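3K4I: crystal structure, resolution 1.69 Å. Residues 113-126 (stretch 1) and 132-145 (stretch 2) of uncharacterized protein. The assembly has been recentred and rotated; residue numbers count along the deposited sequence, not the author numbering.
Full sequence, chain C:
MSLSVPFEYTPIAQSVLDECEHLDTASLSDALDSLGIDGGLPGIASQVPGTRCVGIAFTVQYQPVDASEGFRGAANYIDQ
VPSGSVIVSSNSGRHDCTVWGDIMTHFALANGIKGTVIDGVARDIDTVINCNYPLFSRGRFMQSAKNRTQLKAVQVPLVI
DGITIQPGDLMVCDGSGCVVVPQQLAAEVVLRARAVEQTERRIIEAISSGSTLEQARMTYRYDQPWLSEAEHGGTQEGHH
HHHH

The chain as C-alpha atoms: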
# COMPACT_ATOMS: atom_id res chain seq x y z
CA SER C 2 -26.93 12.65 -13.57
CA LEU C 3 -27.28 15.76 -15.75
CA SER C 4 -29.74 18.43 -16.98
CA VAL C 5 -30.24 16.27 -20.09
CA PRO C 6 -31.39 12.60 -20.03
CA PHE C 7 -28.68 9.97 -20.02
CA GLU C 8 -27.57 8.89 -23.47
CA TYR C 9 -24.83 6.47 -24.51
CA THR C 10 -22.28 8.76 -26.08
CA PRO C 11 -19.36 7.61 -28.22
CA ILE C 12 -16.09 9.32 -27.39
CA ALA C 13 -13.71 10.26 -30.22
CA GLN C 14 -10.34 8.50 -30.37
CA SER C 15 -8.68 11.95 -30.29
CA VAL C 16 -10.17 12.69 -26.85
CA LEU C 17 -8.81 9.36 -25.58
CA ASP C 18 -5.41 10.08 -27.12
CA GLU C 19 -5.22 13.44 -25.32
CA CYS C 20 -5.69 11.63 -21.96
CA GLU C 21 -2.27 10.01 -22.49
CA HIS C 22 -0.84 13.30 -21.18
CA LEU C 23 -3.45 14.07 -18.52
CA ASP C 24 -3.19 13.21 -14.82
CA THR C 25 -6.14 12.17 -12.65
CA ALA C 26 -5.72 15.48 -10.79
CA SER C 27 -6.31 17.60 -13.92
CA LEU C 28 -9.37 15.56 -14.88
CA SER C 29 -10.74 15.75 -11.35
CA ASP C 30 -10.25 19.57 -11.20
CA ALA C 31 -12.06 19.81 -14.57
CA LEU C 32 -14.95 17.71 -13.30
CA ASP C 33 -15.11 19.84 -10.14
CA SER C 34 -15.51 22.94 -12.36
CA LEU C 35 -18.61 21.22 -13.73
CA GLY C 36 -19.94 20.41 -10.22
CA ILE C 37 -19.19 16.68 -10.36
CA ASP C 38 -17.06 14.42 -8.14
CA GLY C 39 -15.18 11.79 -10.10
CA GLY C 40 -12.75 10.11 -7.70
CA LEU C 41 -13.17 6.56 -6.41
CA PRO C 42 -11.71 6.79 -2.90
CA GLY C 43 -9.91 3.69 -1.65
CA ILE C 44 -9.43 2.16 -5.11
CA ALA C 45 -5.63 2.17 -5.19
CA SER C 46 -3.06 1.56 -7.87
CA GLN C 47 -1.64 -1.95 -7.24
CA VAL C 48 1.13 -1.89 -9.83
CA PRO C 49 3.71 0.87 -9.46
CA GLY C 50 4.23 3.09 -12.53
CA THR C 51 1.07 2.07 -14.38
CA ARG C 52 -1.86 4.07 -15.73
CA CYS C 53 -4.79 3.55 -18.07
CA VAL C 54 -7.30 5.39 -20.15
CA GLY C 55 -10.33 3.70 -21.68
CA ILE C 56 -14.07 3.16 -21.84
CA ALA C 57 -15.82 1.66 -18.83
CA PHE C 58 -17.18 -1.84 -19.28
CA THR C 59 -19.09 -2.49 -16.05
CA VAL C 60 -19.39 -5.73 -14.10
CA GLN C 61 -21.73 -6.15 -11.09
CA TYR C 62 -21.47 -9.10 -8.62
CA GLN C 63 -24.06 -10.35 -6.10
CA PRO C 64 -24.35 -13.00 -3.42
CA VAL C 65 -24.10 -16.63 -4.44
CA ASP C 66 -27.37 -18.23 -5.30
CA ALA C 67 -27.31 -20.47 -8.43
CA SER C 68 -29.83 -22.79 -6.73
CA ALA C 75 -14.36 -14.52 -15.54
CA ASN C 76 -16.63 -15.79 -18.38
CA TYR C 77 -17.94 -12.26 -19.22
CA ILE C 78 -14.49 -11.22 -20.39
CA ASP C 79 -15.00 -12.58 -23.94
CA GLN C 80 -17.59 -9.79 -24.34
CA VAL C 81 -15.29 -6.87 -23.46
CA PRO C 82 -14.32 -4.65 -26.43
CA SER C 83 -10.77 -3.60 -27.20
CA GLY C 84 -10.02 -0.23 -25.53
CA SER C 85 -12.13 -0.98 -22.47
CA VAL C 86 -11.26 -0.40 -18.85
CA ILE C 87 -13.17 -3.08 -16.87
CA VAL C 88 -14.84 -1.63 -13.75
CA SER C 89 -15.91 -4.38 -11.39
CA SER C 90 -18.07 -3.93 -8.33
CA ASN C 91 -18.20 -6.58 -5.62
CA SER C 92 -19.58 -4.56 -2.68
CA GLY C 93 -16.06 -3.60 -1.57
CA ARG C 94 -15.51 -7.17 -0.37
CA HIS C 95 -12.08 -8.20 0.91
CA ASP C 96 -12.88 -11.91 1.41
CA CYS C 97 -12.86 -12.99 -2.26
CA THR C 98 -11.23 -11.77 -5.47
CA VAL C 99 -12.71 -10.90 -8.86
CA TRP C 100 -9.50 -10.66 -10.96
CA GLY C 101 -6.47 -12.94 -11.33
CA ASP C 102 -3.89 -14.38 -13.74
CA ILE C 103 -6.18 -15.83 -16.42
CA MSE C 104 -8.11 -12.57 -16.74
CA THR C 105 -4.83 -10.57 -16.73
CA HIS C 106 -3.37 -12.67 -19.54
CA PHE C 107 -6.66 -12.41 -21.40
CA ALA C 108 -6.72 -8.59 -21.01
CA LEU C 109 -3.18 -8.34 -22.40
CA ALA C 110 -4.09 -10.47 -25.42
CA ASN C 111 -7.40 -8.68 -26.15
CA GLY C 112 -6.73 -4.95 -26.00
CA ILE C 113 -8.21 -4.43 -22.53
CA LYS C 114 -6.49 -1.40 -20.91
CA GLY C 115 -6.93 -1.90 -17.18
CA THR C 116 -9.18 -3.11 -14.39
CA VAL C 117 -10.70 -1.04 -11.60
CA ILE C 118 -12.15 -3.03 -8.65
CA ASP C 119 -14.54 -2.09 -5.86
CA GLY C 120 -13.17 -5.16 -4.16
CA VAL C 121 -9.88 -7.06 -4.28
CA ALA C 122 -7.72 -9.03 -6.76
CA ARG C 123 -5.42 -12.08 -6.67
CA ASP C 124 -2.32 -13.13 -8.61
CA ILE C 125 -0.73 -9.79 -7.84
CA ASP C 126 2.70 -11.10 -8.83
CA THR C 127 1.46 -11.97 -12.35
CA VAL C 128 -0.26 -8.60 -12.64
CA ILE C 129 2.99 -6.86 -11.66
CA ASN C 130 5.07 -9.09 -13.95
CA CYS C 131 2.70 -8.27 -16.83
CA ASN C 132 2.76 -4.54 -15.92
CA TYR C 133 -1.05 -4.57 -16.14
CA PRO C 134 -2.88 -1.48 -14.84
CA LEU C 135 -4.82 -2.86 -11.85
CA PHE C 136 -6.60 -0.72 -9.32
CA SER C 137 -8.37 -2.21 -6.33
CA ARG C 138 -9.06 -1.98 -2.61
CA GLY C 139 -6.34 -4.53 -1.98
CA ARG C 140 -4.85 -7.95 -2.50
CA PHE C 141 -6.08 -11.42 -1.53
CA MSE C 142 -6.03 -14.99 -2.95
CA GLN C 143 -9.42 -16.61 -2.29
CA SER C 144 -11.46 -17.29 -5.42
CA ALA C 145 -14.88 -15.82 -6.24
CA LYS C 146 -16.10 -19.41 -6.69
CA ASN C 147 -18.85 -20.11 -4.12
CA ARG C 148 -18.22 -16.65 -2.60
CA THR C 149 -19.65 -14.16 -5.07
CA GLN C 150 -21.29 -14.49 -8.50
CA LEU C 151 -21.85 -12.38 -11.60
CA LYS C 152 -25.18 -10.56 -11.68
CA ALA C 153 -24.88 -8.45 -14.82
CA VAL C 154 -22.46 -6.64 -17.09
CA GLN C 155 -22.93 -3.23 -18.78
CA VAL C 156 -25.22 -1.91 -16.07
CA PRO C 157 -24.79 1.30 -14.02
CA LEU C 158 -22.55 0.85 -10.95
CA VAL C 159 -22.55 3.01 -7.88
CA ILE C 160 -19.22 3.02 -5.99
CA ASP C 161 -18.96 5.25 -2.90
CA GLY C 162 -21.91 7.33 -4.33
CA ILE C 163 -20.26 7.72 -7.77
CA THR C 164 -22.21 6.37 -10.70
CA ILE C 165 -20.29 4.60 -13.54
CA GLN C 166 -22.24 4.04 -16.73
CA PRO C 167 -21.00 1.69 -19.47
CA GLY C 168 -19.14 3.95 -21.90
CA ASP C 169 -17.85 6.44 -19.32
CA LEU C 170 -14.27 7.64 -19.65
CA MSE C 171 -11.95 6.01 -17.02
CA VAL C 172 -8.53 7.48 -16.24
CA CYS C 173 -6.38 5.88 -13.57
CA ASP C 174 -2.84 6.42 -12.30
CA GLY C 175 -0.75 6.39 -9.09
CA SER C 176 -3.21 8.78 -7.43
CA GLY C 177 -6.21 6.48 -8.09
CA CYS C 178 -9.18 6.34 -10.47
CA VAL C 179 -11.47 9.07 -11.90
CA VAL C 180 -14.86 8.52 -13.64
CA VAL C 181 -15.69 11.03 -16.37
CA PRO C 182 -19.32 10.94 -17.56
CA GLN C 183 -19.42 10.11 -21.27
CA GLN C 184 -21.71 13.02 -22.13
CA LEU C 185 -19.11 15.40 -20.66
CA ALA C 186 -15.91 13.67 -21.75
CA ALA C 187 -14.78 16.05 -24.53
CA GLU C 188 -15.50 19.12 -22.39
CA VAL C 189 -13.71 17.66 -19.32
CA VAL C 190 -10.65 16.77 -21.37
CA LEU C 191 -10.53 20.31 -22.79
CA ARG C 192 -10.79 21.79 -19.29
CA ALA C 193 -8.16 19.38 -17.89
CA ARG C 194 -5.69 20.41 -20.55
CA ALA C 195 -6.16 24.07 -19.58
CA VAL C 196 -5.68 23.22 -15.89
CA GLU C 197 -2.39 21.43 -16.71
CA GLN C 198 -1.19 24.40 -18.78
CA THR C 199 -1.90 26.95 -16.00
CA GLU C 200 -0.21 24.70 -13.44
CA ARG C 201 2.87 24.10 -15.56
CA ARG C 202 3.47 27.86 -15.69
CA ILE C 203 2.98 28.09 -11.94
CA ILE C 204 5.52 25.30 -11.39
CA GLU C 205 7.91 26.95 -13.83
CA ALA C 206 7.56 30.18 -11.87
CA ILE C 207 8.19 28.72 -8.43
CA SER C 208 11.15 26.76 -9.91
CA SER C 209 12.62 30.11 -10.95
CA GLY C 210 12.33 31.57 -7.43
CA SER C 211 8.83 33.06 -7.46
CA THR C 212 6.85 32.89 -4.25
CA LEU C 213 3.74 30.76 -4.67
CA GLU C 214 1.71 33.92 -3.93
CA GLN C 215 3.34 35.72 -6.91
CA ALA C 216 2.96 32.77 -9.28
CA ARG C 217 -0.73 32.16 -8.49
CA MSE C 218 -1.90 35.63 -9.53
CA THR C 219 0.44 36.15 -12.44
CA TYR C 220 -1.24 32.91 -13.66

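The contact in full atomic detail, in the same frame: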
# COMPACT_ATOMS: atom_id res chain seq x y z
N ILE C 113 -7.60 -5.00 -23.73
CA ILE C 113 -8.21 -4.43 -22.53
C ILE C 113 -7.18 -3.64 -21.69
O ILE C 113 -6.09 -4.15 -21.41
CB ILE C 113 -8.86 -5.53 -21.68
CG1 ILE C 113 -9.93 -6.24 -22.54
CG2 ILE C 113 -9.49 -4.92 -20.36
CD1 ILE C 113 -10.53 -7.54 -21.92
N LYS C 114 -7.51 -2.39 -21.35
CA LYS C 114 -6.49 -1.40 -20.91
C LYS C 114 -6.17 -1.42 -19.43
O LYS C 114 -5.09 -0.98 -19.03
CB LYS C 114 -6.90 0.04 -21.28
CG LYS C 114 -7.37 0.28 -22.71
CD LYS C 114 -6.23 0.25 -23.70
CE LYS C 114 -5.18 1.32 -23.44
NZ LYS C 114 -5.73 2.68 -23.62
N GLY C 115 -7.12 -1.88 -18.62
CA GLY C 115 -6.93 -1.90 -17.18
C GLY C 115 -8.20 -2.40 -16.49
O GLY C 115 -9.26 -2.57 -17.11
N THR C 116 -8.07 -2.61 -15.20
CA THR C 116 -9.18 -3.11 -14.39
C THR C 116 -9.23 -2.32 -13.11
O THR C 116 -8.21 -2.17 -12.43
CB THR C 116 -9.04 -4.61 -14.09
OG1 THR C 116 -9.10 -5.31 -15.33
CG2 THR C 116 -10.21 -5.10 -13.27
N VAL C 117 -10.43 -1.83 -12.80
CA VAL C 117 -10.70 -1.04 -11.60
C VAL C 117 -11.65 -1.89 -10.77
O VAL C 117 -12.70 -2.29 -11.30
CB VAL C 117 -11.40 0.27 -12.00
CG1 VAL C 117 -11.82 1.04 -10.78
CG2 VAL C 117 -10.48 1.11 -12.85
N ILE C 118 -11.35 -2.12 -9.48
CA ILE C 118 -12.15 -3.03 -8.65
C ILE C 118 -12.59 -2.43 -7.33
O ILE C 118 -11.76 -2.03 -6.50
CB ILE C 118 -11.41 -4.36 -8.36
CG1 ILE C 118 -10.87 -4.98 -9.65
CG2 ILE C 118 -12.35 -5.35 -7.70
CD1 ILE C 118 -10.00 -6.19 -9.43
N ASP C 119 -13.91 -2.41 -7.15
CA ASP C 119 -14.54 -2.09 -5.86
C ASP C 119 -14.57 -3.44 -5.14
O ASP C 119 -15.60 -4.11 -5.09
CB ASP C 119 -15.93 -1.48 -6.11
CG ASP C 119 -16.78 -1.39 -4.84
OD1 ASP C 119 -16.23 -1.14 -3.78
OD2 ASP C 119 -18.01 -1.58 -4.96
N GLY C 120 -13.43 -3.81 -4.57
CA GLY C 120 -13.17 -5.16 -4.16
C GLY C 120 -11.68 -5.42 -4.27
O GLY C 120 -10.88 -4.49 -4.34
N VAL C 121 -11.30 -6.69 -4.27
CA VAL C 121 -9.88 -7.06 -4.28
C VAL C 121 -9.52 -8.03 -5.41
O VAL C 121 -10.42 -8.61 -6.05
CB VAL C 121 -9.44 -7.62 -2.90
CG1 VAL C 121 -9.58 -6.53 -1.84
CG2 VAL C 121 -10.20 -8.90 -2.52
N ALA C 122 -8.22 -8.16 -5.68
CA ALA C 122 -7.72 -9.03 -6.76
C ALA C 122 -6.68 -10.02 -6.24
O ALA C 122 -6.06 -9.78 -5.21
CB ALA C 122 -7.10 -8.17 -7.88
N ARG C 123 -6.48 -11.10 -6.99
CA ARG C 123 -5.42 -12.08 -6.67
C ARG C 123 -4.38 -12.12 -7.78
O ARG C 123 -4.51 -11.40 -8.76
CB ARG C 123 -6.01 -13.47 -6.41
CG ARG C 123 -6.54 -14.26 -7.59
CD ARG C 123 -7.11 -15.53 -7.02
NE ARG C 123 -7.55 -16.47 -8.06
CZ ARG C 123 -7.90 -17.72 -7.79
NH1 ARG C 123 -7.86 -18.16 -6.53
NH2 ARG C 123 -8.29 -18.51 -8.77
N ASP C 124 -3.37 -12.98 -7.61
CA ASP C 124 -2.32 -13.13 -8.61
C ASP C 124 -1.61 -11.81 -8.88
O ASP C 124 -1.27 -11.48 -10.02
CB ASP C 124 -2.89 -13.75 -9.88
CG ASP C 124 -3.20 -15.22 -9.71
OD1 ASP C 124 -2.34 -15.96 -9.18
OD2 ASP C 124 -4.31 -15.64 -10.07
N ILE C 125 -1.38 -11.08 -7.80
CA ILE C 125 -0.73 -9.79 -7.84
C ILE C 125 0.65 -9.86 -8.48
O ILE C 125 1.05 -8.95 -9.21
CB ILE C 125 -0.66 -9.18 -6.41
CG1 ILE C 125 -2.09 -8.99 -5.85
CG2 ILE C 125 0.10 -7.86 -6.40
CD1 ILE C 125 -3.09 -8.27 -6.77
N ASP C 126 1.37 -10.95 -8.25
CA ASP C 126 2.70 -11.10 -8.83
C ASP C 126 2.67 -11.17 -10.36
O ASP C 126 3.54 -10.59 -11.01
CB ASP C 126 3.44 -12.28 -8.19
CG ASP C 126 3.85 -11.99 -6.75
OD1 ASP C 126 4.46 -10.93 -6.47
OD2 ASP C 126 3.53 -12.82 -5.87
N ASN C 132 2.90 -6.02 -15.95
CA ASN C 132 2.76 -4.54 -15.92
C ASN C 132 1.34 -4.10 -16.31
O ASN C 132 1.16 -3.13 -17.07
CB ASN C 132 3.79 -3.87 -16.85
CG ASN C 132 4.02 -2.38 -16.49
OD1 ASN C 132 4.06 -1.51 -17.38
ND2 ASN C 132 4.18 -2.10 -15.22
N TYR C 133 0.35 -4.81 -15.79
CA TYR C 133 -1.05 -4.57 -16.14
C TYR C 133 -1.66 -3.54 -15.18
O TYR C 133 -1.50 -3.66 -13.96
CB TYR C 133 -1.86 -5.86 -16.06
CG TYR C 133 -3.32 -5.65 -16.42
CD1 TYR C 133 -3.68 -5.37 -17.75
CD2 TYR C 133 -4.34 -5.75 -15.46
CE1 TYR C 133 -4.98 -5.16 -18.12
CE2 TYR C 133 -5.68 -5.55 -15.83
CZ TYR C 133 -5.99 -5.26 -17.17
OH TYR C 133 -7.30 -5.06 -17.56
N PRO C 134 -2.35 -2.52 -15.71
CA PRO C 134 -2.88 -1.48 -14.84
C PRO C 134 -4.09 -1.94 -14.01
O PRO C 134 -5.23 -1.92 -14.48
CB PRO C 134 -3.22 -0.35 -15.81
CG PRO C 134 -2.34 -0.64 -17.06
CD PRO C 134 -2.47 -2.13 -17.14
N LEU C 135 -3.80 -2.37 -12.79
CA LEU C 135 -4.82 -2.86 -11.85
C LEU C 135 -4.99 -1.92 -10.70
O LEU C 135 -4.02 -1.54 -10.03
CB LEU C 135 -4.38 -4.22 -11.27
CG LEU C 135 -5.27 -4.81 -10.16
CD1 LEU C 135 -6.56 -5.15 -10.83
CD2 LEU C 135 -4.66 -6.06 -9.57
N PHE C 136 -6.25 -1.59 -10.42
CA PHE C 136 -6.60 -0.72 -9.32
C PHE C 136 -7.64 -1.43 -8.49
O PHE C 136 -8.62 -1.95 -9.04
CB PHE C 136 -7.12 0.58 -9.92
CG PHE C 136 -6.13 1.21 -10.83
CD1 PHE C 136 -5.26 2.20 -10.36
CD2 PHE C 136 -6.01 0.79 -12.15
CE1 PHE C 136 -4.32 2.78 -11.21
CE2 PHE C 136 -5.03 1.35 -13.01
CZ PHE C 136 -4.19 2.34 -12.52
N SER C 137 -7.45 -1.48 -7.17
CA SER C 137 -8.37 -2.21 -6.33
C SER C 137 -8.24 -1.76 -4.89
O SER C 137 -7.34 -1.00 -4.55
CB SER C 137 -8.04 -3.71 -6.38
OG SER C 137 -6.79 -3.96 -5.75
N ARG C 138 -9.13 -2.26 -4.04
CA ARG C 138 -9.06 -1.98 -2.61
C ARG C 138 -8.04 -2.85 -1.89
O ARG C 138 -7.91 -2.81 -0.65
CB ARG C 138 -10.43 -2.19 -1.97
CG ARG C 138 -11.48 -1.21 -2.50
CD ARG C 138 -12.76 -1.20 -1.65
NE ARG C 138 -13.78 -0.45 -2.39
CZ ARG C 138 -13.78 0.88 -2.56
NH1 ARG C 138 -12.84 1.63 -2.02
NH2 ARG C 138 -14.76 1.45 -3.29
N GLY C 139 -7.32 -3.67 -2.64
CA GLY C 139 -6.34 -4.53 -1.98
C GLY C 139 -6.09 -5.84 -2.69
O GLY C 139 -6.55 -6.04 -3.83
N ARG C 140 -5.39 -6.70 -1.98
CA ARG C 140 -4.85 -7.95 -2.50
C ARG C 140 -5.26 -9.10 -1.61
O ARG C 140 -5.14 -9.00 -0.38
CB ARG C 140 -3.33 -7.87 -2.56
CG ARG C 140 -2.77 -6.67 -3.35
CD ARG C 140 -1.34 -6.39 -3.01
NE ARG C 140 -0.72 -5.44 -3.96
CZ ARG C 140 0.59 -5.31 -4.12
NH1 ARG C 140 1.45 -6.02 -3.38
NH2 ARG C 140 1.07 -4.46 -5.02
N PHE C 141 -5.74 -10.18 -2.24
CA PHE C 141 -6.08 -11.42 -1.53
C PHE C 141 -5.91 -12.60 -2.49
O PHE C 141 -5.50 -12.40 -3.62
CB PHE C 141 -7.49 -11.33 -0.95
CG PHE C 141 -7.74 -12.27 0.20
CD1 PHE C 141 -8.96 -12.94 0.32
CD2 PHE C 141 -6.76 -12.50 1.18
CE1 PHE C 141 -9.23 -13.80 1.39
CE2 PHE C 141 -7.02 -13.37 2.27
CZ PHE C 141 -8.25 -14.02 2.37
N MSE C 142 -6.23 -13.82 -2.07
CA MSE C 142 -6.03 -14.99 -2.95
C MSE C 142 -7.25 -15.88 -3.13
O MSE C 142 -7.28 -16.72 -4.04
CB MSE C 142 -4.82 -15.82 -2.47
CG MSE C 142 -5.11 -16.81 -1.37
SE MSE C 142 -5.63 -16.04 0.35
CE MSE C 142 -3.98 -15.01 0.70
N GLN C 143 -8.25 -15.71 -2.27
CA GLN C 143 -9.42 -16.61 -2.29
C GLN C 143 -10.31 -16.28 -3.48
O GLN C 143 -10.59 -15.11 -3.77
CB GLN C 143 -10.20 -16.56 -0.96
CG GLN C 143 -9.42 -17.13 0.22
CD GLN C 143 -10.21 -17.15 1.53
OE1 GLN C 143 -9.75 -17.71 2.51
NE2 GLN C 143 -11.39 -16.54 1.54
N SER C 144 -10.70 -17.33 -4.17
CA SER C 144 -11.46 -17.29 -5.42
C SER C 144 -12.86 -16.75 -5.19
O SER C 144 -13.41 -16.90 -4.10
CB SER C 144 -11.55 -18.71 -5.96
OG SER C 144 -12.44 -18.81 -7.05
N ALA C 145 -13.45 -16.17 -6.24
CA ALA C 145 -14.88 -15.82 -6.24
C ALA C 145 -15.79 -17.05 -6.16
O ALA C 145 -16.93 -16.94 -5.71
CB ALA C 145 -15.23 -15.02 -7.50

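Two neighbouring segments of one chain meet here as parallel strands whose backbone pairing continues, less regularly, further along the chain, with an Asp119-Arg138 salt bridge alongside. Thr116 N donates to Pro134 O (3.0 Å), Phe136 N to Thr116 O (2.9 Å) and Ile118 N to Phe136 O (2.8 Å), so Thr116 and Phe136 each use both backbone polar groups across the seam. Proline suits position 134 because the pairing asks only for its carbonyl. Beside this ladder, Thr116 OG1 and Tyr133 OH share a hydrogen bond of 2.9 Å at the edge of the tyrosine ring; tyrosine is long enough to bring a hydroxyl there. Gly115 lies so close to Pro134 that a CB would clash with its carbonyl oxygen.

Further along, Arg138 N bonds to Gly120 O (2.9 Å), while its side chain reaches Asp119: NE and NH2 of Arg138 lie 2.9 and 3.0 Å from Asp119 OD1, a salt bridge joining charge to directed hydrogen bonds. Gly139 has backbone angles that call for glycine. The backbone bonds continue with Ala122 N to Gly139 O (3.3 Å) and Phe141 N to Ala122 O (3.0 Å), and the Arg123 side chain adds a bond of its own, NH1 to Met142 O (2.9 Å), with the long arginine reaching a carbonyl near the plane of its guanidinium. Leu135, on the same sheet face as Thr116 and Ile118, packs its CD2 3.6 Å from Ala122 CB and 3.9 Å from Ile125 CD1, as a branched apolar side chain can.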